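Local coordinates for variant surface glycoprotein MITAT 1.1 (Trypanosoma brucei brucei, PDB 5LY9) that forms, as the N-terminal domain of a GPI-anchored glycoprotein, part of the dense surface coat through which the trypanosome evades the host immune response, at residues G269-K282 against E296-A309. Numbering follows the deposited sequence.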
ATOM      1  N   GLY A 269      17.627   0.279  25.607  1.00 28.73           N
ATOM      2  CA  GLY A 269      18.117   0.994  26.740  1.00 28.69           C
ATOM      3  C   GLY A 269      17.890   0.220  28.047  1.00 26.91           C
ATOM      4  O   GLY A 269      17.416  -0.916  28.087  1.00 26.67           O
ATOM      5  N   ASN A 270      18.197   0.889  29.124  1.00 26.41           N
ATOM      6  CA  ASN A 270      18.029   0.262  30.425  1.00 26.49           C
ATOM      7  C   ASN A 270      16.568  -0.109  30.625  1.00 24.41           C
ATOM      8  O   ASN A 270      15.635   0.512  30.091  1.00 24.81           O
ATOM      9  CB  ASN A 270      18.471   1.225  31.495  1.00 28.35           C
ATOM     10  CG  ASN A 270      19.960   1.362  31.616  1.00 30.81           C
ATOM     11  OD1 ASN A 270      20.734   0.783  30.891  1.00 31.41           O
ATOM     12  ND2 ASN A 270      20.359   2.071  32.661  1.00 34.22           N
ATOM     13  N   LEU A 271      16.368  -1.139  31.432  1.00 23.77           N
ATOM     14  CA  LEU A 271      15.063  -1.821  31.539  1.00 23.43           C
ATOM     15  C   LEU A 271      13.954  -0.879  31.988  1.00 24.76           C
ATOM     16  O   LEU A 271      12.817  -0.965  31.454  1.00 23.25           O
ATOM     17  CB  LEU A 271      15.153  -3.002  32.478  1.00 22.49           C
ATOM     18  CG  LEU A 271      16.139  -4.117  31.999  1.00 23.27           C
ATOM     19  CD1 LEU A 271      16.033  -5.324  32.931  1.00 24.45           C
ATOM     20  CD2 LEU A 271      15.811  -4.588  30.616  1.00 23.37           C
ATOM     21  N   ASP A 272      14.307   0.060  32.862  1.00 24.40           N
ATOM     22  CA  ASP A 272      13.296   0.947  33.410  1.00 27.53           C
ATOM     23  C   ASP A 272      12.986   2.121  32.443  1.00 27.56           C
ATOM     24  O   ASP A 272      12.112   2.896  32.749  1.00 30.39           O
ATOM     25  CB  ASP A 272      13.675   1.507  34.775  1.00 29.77           C
ATOM     26  CG  ASP A 272      14.935   2.301  34.749  1.00 31.67           C
ATOM     27  OD1 ASP A 272      15.864   1.959  34.011  1.00 30.06           O
ATOM     28  OD2 ASP A 272      15.038   3.255  35.544  1.00 35.60           O
ATOM     29  N   THR A 273      13.691   2.206  31.342  1.00 25.66           N
ATOM     30  CA  THR A 273      13.455   3.201  30.280  1.00 27.59           C
ATOM     31  C   THR A 273      12.759   2.618  29.077  1.00 26.73           C
ATOM     32  O   THR A 273      12.562   3.320  28.083  1.00 25.72           O
ATOM     33  CB  THR A 273      14.748   3.880  29.815  1.00 27.84           C
ATOM     34  OG1 THR A 273      15.514   3.032  28.972  1.00 27.72           O
ATOM     35  CG2 THR A 273      15.554   4.323  30.928  1.00 30.45           C
ATOM     36  N   GLN A 274      12.431   1.309  29.147  1.00 25.12           N
ATOM     37  CA  GLN A 274      11.667   0.639  28.104  1.00 24.00           C
ATOM     38  C   GLN A 274      10.207   0.784  28.513  1.00 22.81           C
ATOM     39  O   GLN A 274       9.741   0.163  29.495  1.00 22.89           O
ATOM     40  CB  GLN A 274      12.130  -0.811  28.012  1.00 23.97           C
ATOM     41  CG  GLN A 274      13.584  -0.993  27.585  1.00 24.75           C
ATOM     42  CD  GLN A 274      13.973  -2.420  27.428  1.00 24.44           C
ATOM     43  OE1 GLN A 274      13.135  -3.287  27.328  1.00 25.70           O
ATOM     44  NE2 GLN A 274      15.246  -2.671  27.388  1.00 25.28           N
ATOM     45  N   PRO A 275       9.470   1.684  27.830  1.00 23.63           N
ATOM     46  CA  PRO A 275       8.197   2.090  28.482  1.00 24.69           C
ATOM     47  C   PRO A 275       7.159   0.985  28.580  1.00 23.91           C
ATOM     48  O   PRO A 275       6.402   0.960  29.581  1.00 22.41           O
ATOM     49  CB  PRO A 275       7.671   3.288  27.655  1.00 26.23           C
ATOM     50  CG  PRO A 275       8.599   3.388  26.526  1.00 27.82           C
ATOM     51  CD  PRO A 275       9.837   2.599  26.725  1.00 26.42           C
ATOM     52  N   THR A 276       7.197   0.024  27.658  1.00 23.69           N
ATOM     53  CA  THR A 276       6.205  -1.050  27.669  1.00 23.99           C
ATOM     54  C   THR A 276       6.595  -1.982  28.813  1.00 24.92           C
ATOM     55  O   THR A 276       5.757  -2.447  29.561  1.00 22.94           O
ATOM     56  CB  THR A 276       6.192  -1.799  26.343  1.00 24.21           C
ATOM     57  OG1 THR A 276       5.867  -0.860  25.307  1.00 24.54           O
ATOM     58  CG2 THR A 276       5.221  -2.956  26.372  1.00 26.27           C
ATOM     59  N   LEU A 277       7.893  -2.273  28.914  1.00 23.53           N
ATOM     60  CA  LEU A 277       8.373  -3.125  30.019  1.00 24.78           C
ATOM     61  C   LEU A 277       8.014  -2.523  31.365  1.00 24.66           C
ATOM     62  O   LEU A 277       7.487  -3.189  32.252  1.00 24.10           O
ATOM     63  CB  LEU A 277       9.901  -3.394  29.891  1.00 24.61           C
ATOM     64  CG  LEU A 277      10.423  -4.584  30.686  1.00 25.20           C
ATOM     65  CD1 LEU A 277       9.833  -5.866  30.154  1.00 25.46           C
ATOM     66  CD2 LEU A 277      11.948  -4.578  30.675  1.00 24.57           C
ATOM     67  N   LYS A 278       8.343  -1.268  31.547  1.00 24.57           N
ATOM     68  CA  LYS A 278       8.159  -0.621  32.822  1.00 26.05           C
ATOM     69  C   LYS A 278       6.676  -0.612  33.183  1.00 25.80           C
ATOM     70  O   LYS A 278       6.309  -0.870  34.346  1.00 25.10           O
ATOM     71  CB  LYS A 278       8.711   0.841  32.734  1.00 27.99           C
ATOM     72  CG  LYS A 278       8.607   1.598  34.032  1.00 30.08           C
ATOM     73  CD  LYS A 278       8.877   3.069  33.814  1.00 32.60           C
ATOM     74  CE  LYS A 278       9.122   3.673  35.168  1.00 35.42           C
ATOM     75  NZ  LYS A 278       9.109   5.170  35.028  1.00 37.45           N
ATOM     76  N   ALA A 279       5.826  -0.300  32.183  1.00 24.51           N
ATOM     77  CA  ALA A 279       4.340  -0.226  32.446  1.00 24.95           C
ATOM     78  C   ALA A 279       3.801  -1.570  32.847  1.00 25.34           C
ATOM     79  O   ALA A 279       2.925  -1.672  33.730  1.00 24.54           O
ATOM     80  CB  ALA A 279       3.604   0.278  31.252  1.00 26.57           C
ATOM     81  N   LEU A 280       4.337  -2.633  32.238  1.00 25.06           N
ATOM     82  CA  LEU A 280       3.854  -3.991  32.606  1.00 24.97           C
ATOM     83  C   LEU A 280       4.301  -4.439  34.013  1.00 24.19           C
ATOM     84  O   LEU A 280       3.672  -5.313  34.577  1.00 23.75           O
ATOM     85  CB  LEU A 280       4.268  -5.035  31.592  1.00 25.39           C
ATOM     86  CG  LEU A 280       3.491  -4.977  30.294  1.00 25.50           C
ATOM     87  CD1 LEU A 280       4.241  -5.681  29.213  1.00 26.06           C
ATOM     88  CD2 LEU A 280       2.130  -5.557  30.554  1.00 25.35           C
ATOM     89  N   VAL A 281       5.389  -3.868  34.553  1.00 23.78           N
ATOM     90  CA  VAL A 281       5.818  -4.197  35.861  1.00 24.19           C
ATOM     91  C   VAL A 281       4.697  -3.781  36.815  1.00 24.20           C
ATOM     92  O   VAL A 281       4.295  -4.526  37.708  1.00 24.65           O
ATOM     93  CB  VAL A 281       7.190  -3.581  36.209  1.00 24.59           C
ATOM     94  CG1 VAL A 281       7.513  -3.773  37.702  1.00 25.29           C
ATOM     95  CG2 VAL A 281       8.299  -4.229  35.336  1.00 25.15           C
ATOM     96  N   LYS A 282       4.195  -2.600  36.584  1.00 24.87           N
ATOM     97  CA  LYS A 282       3.124  -2.034  37.379  1.00 28.80           C
ATOM     98  C   LYS A 282       1.804  -2.779  37.114  1.00 29.37           C
ATOM     99  O   LYS A 282       1.186  -3.258  38.058  1.00 31.76           O
ATOM    100  CB  LYS A 282       2.959  -0.580  37.064  1.00 31.73           C
ATOM    101  CG  LYS A 282       1.849   0.001  37.945  1.00 36.08           C
ATOM    102  CD  LYS A 282       1.770   1.486  37.799  1.00 42.77           C
ATOM    103  CE  LYS A 282       0.613   2.023  38.655  1.00 48.68           C
ATOM    104  NZ  LYS A 282       0.311   3.379  38.152  1.00 51.78           N
ATOM    105  N   GLU A 296       8.879   0.432  39.999  1.00 26.57           N
ATOM    106  CA  GLU A 296       9.166  -0.421  38.812  1.00 25.39           C
ATOM    107  C   GLU A 296      10.631  -0.765  38.656  1.00 24.13           C
ATOM    108  O   GLU A 296      10.987  -1.955  38.404  1.00 24.45           O
ATOM    109  CB  GLU A 296       8.604   0.158  37.524  1.00 26.19           C
ATOM    110  CG  GLU A 296       7.105   0.302  37.521  1.00 27.01           C
ATOM    111  CD  GLU A 296       6.627   1.617  38.089  1.00 30.07           C
ATOM    112  OE1 GLU A 296       7.402   2.344  38.722  1.00 30.70           O
ATOM    113  OE2 GLU A 296       5.436   1.943  37.919  1.00 33.88           O
ATOM    114  N   ALA A 297      11.467   0.252  38.796  1.00 25.61           N
ATOM    115  CA  ALA A 297      12.918   0.076  38.764  1.00 25.75           C
ATOM    116  C   ALA A 297      13.428  -0.881  39.834  1.00 26.11           C
ATOM    117  O   ALA A 297      14.246  -1.792  39.560  1.00 24.67           O
ATOM    118  CB  ALA A 297      13.639   1.422  38.886  1.00 27.48           C
ATOM    119  N   THR A 298      12.901  -0.727  41.040  1.00 26.97           N
ATOM    120  CA  THR A 298      13.266  -1.598  42.160  1.00 27.08           C
ATOM    121  C   THR A 298      12.866  -3.000  41.896  1.00 26.01           C
ATOM    122  O   THR A 298      13.654  -3.890  42.119  1.00 26.26           O
ATOM    123  CB  THR A 298      12.566  -1.120  43.428  1.00 28.71           C
ATOM    124  OG1 THR A 298      13.072   0.187  43.712  1.00 29.28           O
ATOM    125  CG2 THR A 298      12.885  -2.021  44.567  1.00 29.67           C
ATOM    126  N   LYS A 299      11.651  -3.226  41.369  1.00 24.59           N
ATOM    127  CA  LYS A 299      11.214  -4.579  41.078  1.00 24.01           C
ATOM    128  C   LYS A 299      12.054  -5.189  39.959  1.00 22.69           C
ATOM    129  O   LYS A 299      12.408  -6.355  39.991  1.00 22.31           O
ATOM    130  CB  LYS A 299       9.756  -4.578  40.676  1.00 24.37           C
ATOM    131  CG  LYS A 299       9.236  -5.949  40.336  1.00 25.83           C
ATOM    132  CD  LYS A 299       9.235  -6.815  41.556  1.00 26.45           C
ATOM    133  CE  LYS A 299       8.330  -7.941  41.327  1.00 28.55           C
ATOM    134  NZ  LYS A 299       8.294  -8.885  42.506  1.00 29.63           N
ATOM    135  N   LEU A 300      12.350  -4.399  38.906  1.00 22.44           N
ATOM    136  CA  LEU A 300      13.200  -4.900  37.828  1.00 22.42           C
ATOM    137  C   LEU A 300      14.583  -5.332  38.321  1.00 23.61           C
ATOM    138  O   LEU A 300      15.136  -6.336  37.831  1.00 22.71           O
ATOM    139  CB  LEU A 300      13.379  -3.881  36.672  1.00 22.46           C
ATOM    140  CG  LEU A 300      12.106  -3.584  35.874  1.00 22.67           C
ATOM    141  CD1 LEU A 300      12.220  -2.295  35.082  1.00 23.68           C
ATOM    142  CD2 LEU A 300      11.865  -4.746  34.951  1.00 22.64           C
ATOM    143  N   GLU A 301      15.136  -4.582  39.253  1.00 23.05           N
ATOM    144  CA  GLU A 301      16.477  -4.940  39.811  1.00 24.42           C
ATOM    145  C   GLU A 301      16.391  -6.252  40.585  1.00 24.38           C
ATOM    146  O   GLU A 301      17.292  -7.096  40.538  1.00 23.91           O
ATOM    147  CB  GLU A 301      16.941  -3.848  40.734  1.00 25.70           C
ATOM    148  CG  GLU A 301      17.386  -2.668  39.977  1.00 27.92           C
ATOM    149  CD  GLU A 301      17.464  -1.386  40.788  1.00 32.76           C
ATOM    150  OE1 GLU A 301      16.934  -1.270  41.916  1.00 34.69           O
ATOM    151  OE2 GLU A 301      18.119  -0.466  40.238  1.00 39.35           O
ATOM    152  N   ALA A 302      15.299  -6.405  41.345  1.00 23.00           N
ATOM    153  CA  ALA A 302      15.055  -7.658  42.061  1.00 23.10           C
ATOM    154  C   ALA A 302      14.791  -8.837  41.201  1.00 24.67           C
ATOM    155  O   ALA A 302      15.004  -9.996  41.596  1.00 25.07           O
ATOM    156  CB  ALA A 302      13.927  -7.442  43.083  1.00 24.45           C
ATOM    157  N   LEU A 303      14.255  -8.600  40.013  1.00 23.51           N
ATOM    158  CA  LEU A 303      13.939  -9.679  39.091  1.00 23.09           C
ATOM    159  C   LEU A 303      15.145 -10.144  38.274  1.00 23.14           C
ATOM    160  O   LEU A 303      15.342 -11.315  38.056  1.00 23.45           O
ATOM    161  CB  LEU A 303      12.858  -9.195  38.115  1.00 24.92           C
ATOM    162  CG  LEU A 303      11.400  -9.105  38.684  1.00 26.06           C
ATOM    163  CD1 LEU A 303      10.516  -8.431  37.625  1.00 28.38           C
ATOM    164  CD2 LEU A 303      10.918 -10.493  39.024  1.00 28.13           C
ATOM    165  N   PHE A 304      15.899  -9.159  37.790  1.00 23.15           N
ATOM    166  CA  PHE A 304      16.854  -9.331  36.694  1.00 22.69           C
ATOM    167  C   PHE A 304      18.300  -9.034  37.155  1.00 22.46           C
ATOM    168  O   PHE A 304      19.275  -9.293  36.416  1.00 22.71           O
ATOM    169  CB  PHE A 304      16.462  -8.397  35.499  1.00 22.56           C
ATOM    170  CG  PHE A 304      15.251  -8.860  34.783  1.00 22.53           C
ATOM    171  CD1 PHE A 304      15.230 -10.065  34.097  1.00 22.25           C
ATOM    172  CD2 PHE A 304      14.115  -8.126  34.834  1.00 22.89           C
ATOM    173  CE1 PHE A 304      14.037 -10.535  33.522  1.00 22.70           C
ATOM    174  CE2 PHE A 304      12.944  -8.560  34.201  1.00 23.52           C
ATOM    175  CZ  PHE A 304      12.904  -9.781  33.602  1.00 22.65           C
ATOM    176  N   GLY A 305      18.502  -8.559  38.356  1.00 21.20           N
ATOM    177  CA  GLY A 305      19.849  -8.321  38.807  1.00 21.86           C
ATOM    178  C   GLY A 305      20.456  -6.994  38.431  1.00 22.72           C
ATOM    179  O   GLY A 305      21.656  -6.774  38.637  1.00 24.39           O
ATOM    180  N   GLY A 306      19.642  -6.065  37.922  1.00 23.43           N
ATOM    181  CA  GLY A 306      20.138  -4.736  37.474  1.00 22.37           C
ATOM    182  C   GLY A 306      19.196  -4.197  36.385  1.00 23.83           C
ATOM    183  O   GLY A 306      18.164  -4.808  36.107  1.00 24.20           O
ATOM    184  N   LEU A 307      19.537  -3.067  35.838  1.00 23.33           N
ATOM    185  CA  LEU A 307      18.734  -2.398  34.809  1.00 23.97           C
ATOM    186  C   LEU A 307      19.374  -2.402  33.435  1.00 24.10           C
ATOM    187  O   LEU A 307      18.779  -1.925  32.468  1.00 23.74           O
ATOM    188  CB  LEU A 307      18.401  -0.981  35.242  1.00 26.80           C
ATOM    189  CG  LEU A 307      17.601  -0.757  36.550  1.00 28.25           C
ATOM    190  CD1 LEU A 307      17.485   0.718  36.986  1.00 29.42           C
ATOM    191  CD2 LEU A 307      16.236  -1.418  36.457  1.00 27.51           C
ATOM    192  N   ALA A 308      20.556  -2.970  33.284  1.00 24.80           N
ATOM    193  CA  ALA A 308      21.141  -2.991  31.941  1.00 25.39           C
ATOM    194  C   ALA A 308      20.258  -3.855  31.037  1.00 25.36           C
ATOM    195  O   ALA A 308      19.694  -4.879  31.469  1.00 22.80           O
ATOM    196  CB  ALA A 308      22.530  -3.569  32.003  1.00 26.93           C
ATOM    197  N   ALA A 309      20.177  -3.482  29.757  1.00 24.77           N
ATOM    198  CA  ALA A 309      19.290  -4.168  28.834  1.00 24.06           C
ATOM    199  C   ALA A 309      19.589  -5.630  28.722  1.00 24.65           C
ATOM    200  O   ALA A 309      18.656  -6.412  28.544  1.00 24.89           O
ATOM    201  CB  ALA A 309      19.316  -3.530  27.435  1.00 24.81           C
TER
HETATM  202  O   HOH W   1      21.286  -0.822  29.008  1.00 29.84           O
HETATM  203  O   HOH W   2      16.459  -5.495  27.148  1.00 25.08           O
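The carbonyl oxygen of Leu307 takes the N-H of Leu271 at 2.7 Å (Leu271 N to Leu307 O), in the plane of the carbonyl and nearly straight at 160°, while the CA-H of Asn270 makes a longer contact with the same oxygen. This bond ties the two ends of a compact helix-loop-helix unit, helices 275-285 and 295-304, which packs against the long helix 62-114 in this A-type variant surface glycoprotein. Segments 275-282 and 296-304 of these helices cross almost perpendicularly, at 93°. One water joins Asn270 OD1 to Ala309 N, and another joins Gln274 NE2 to Ala309 O. Gln274, the N-cap residue of its helix, also gives an NE2 hydrogen to Gly269 O, the partner lying close to its amide plane; its extended chain lets one nitrogen reach both the loop and the water.

Next to this polar seam, Leu271 is a buried plug. Leu271 CD1 lies 3.9 Å from Phe304 CD2, oblique to the ring, while its other methyl lies over Ala309; a forked aliphatic chain suits this place between helix end and loop. Leu307 CD1 packs across Asp272, 3.6 Å from Asp272 OD1, the side chains crossing at about a right angle. Leu300 divides its branches, CD1 against the backbone of Leu271 and Asp272, CD2 meeting Val281 CG2 at 3.6 Å. Beta-branched Val281 serves two partners: CG1, anti to the backbone N (chi1 171°), meets Lys299, whose amine reaches away to Gln63, and CG2 meets Leu300.

At the outer edge, Glu296 sets its CG 3.5 Å from Lys278 O; the bend at chi2 then turns the carboxylate toward Lys282. Two extended lysines offer it aliphatic chain rather than charge: Lys278 NZ remains 5.0 Å from Glu296 OE1, and Glu296 OE2 instead touches Lys282 CB at 3.6 Å.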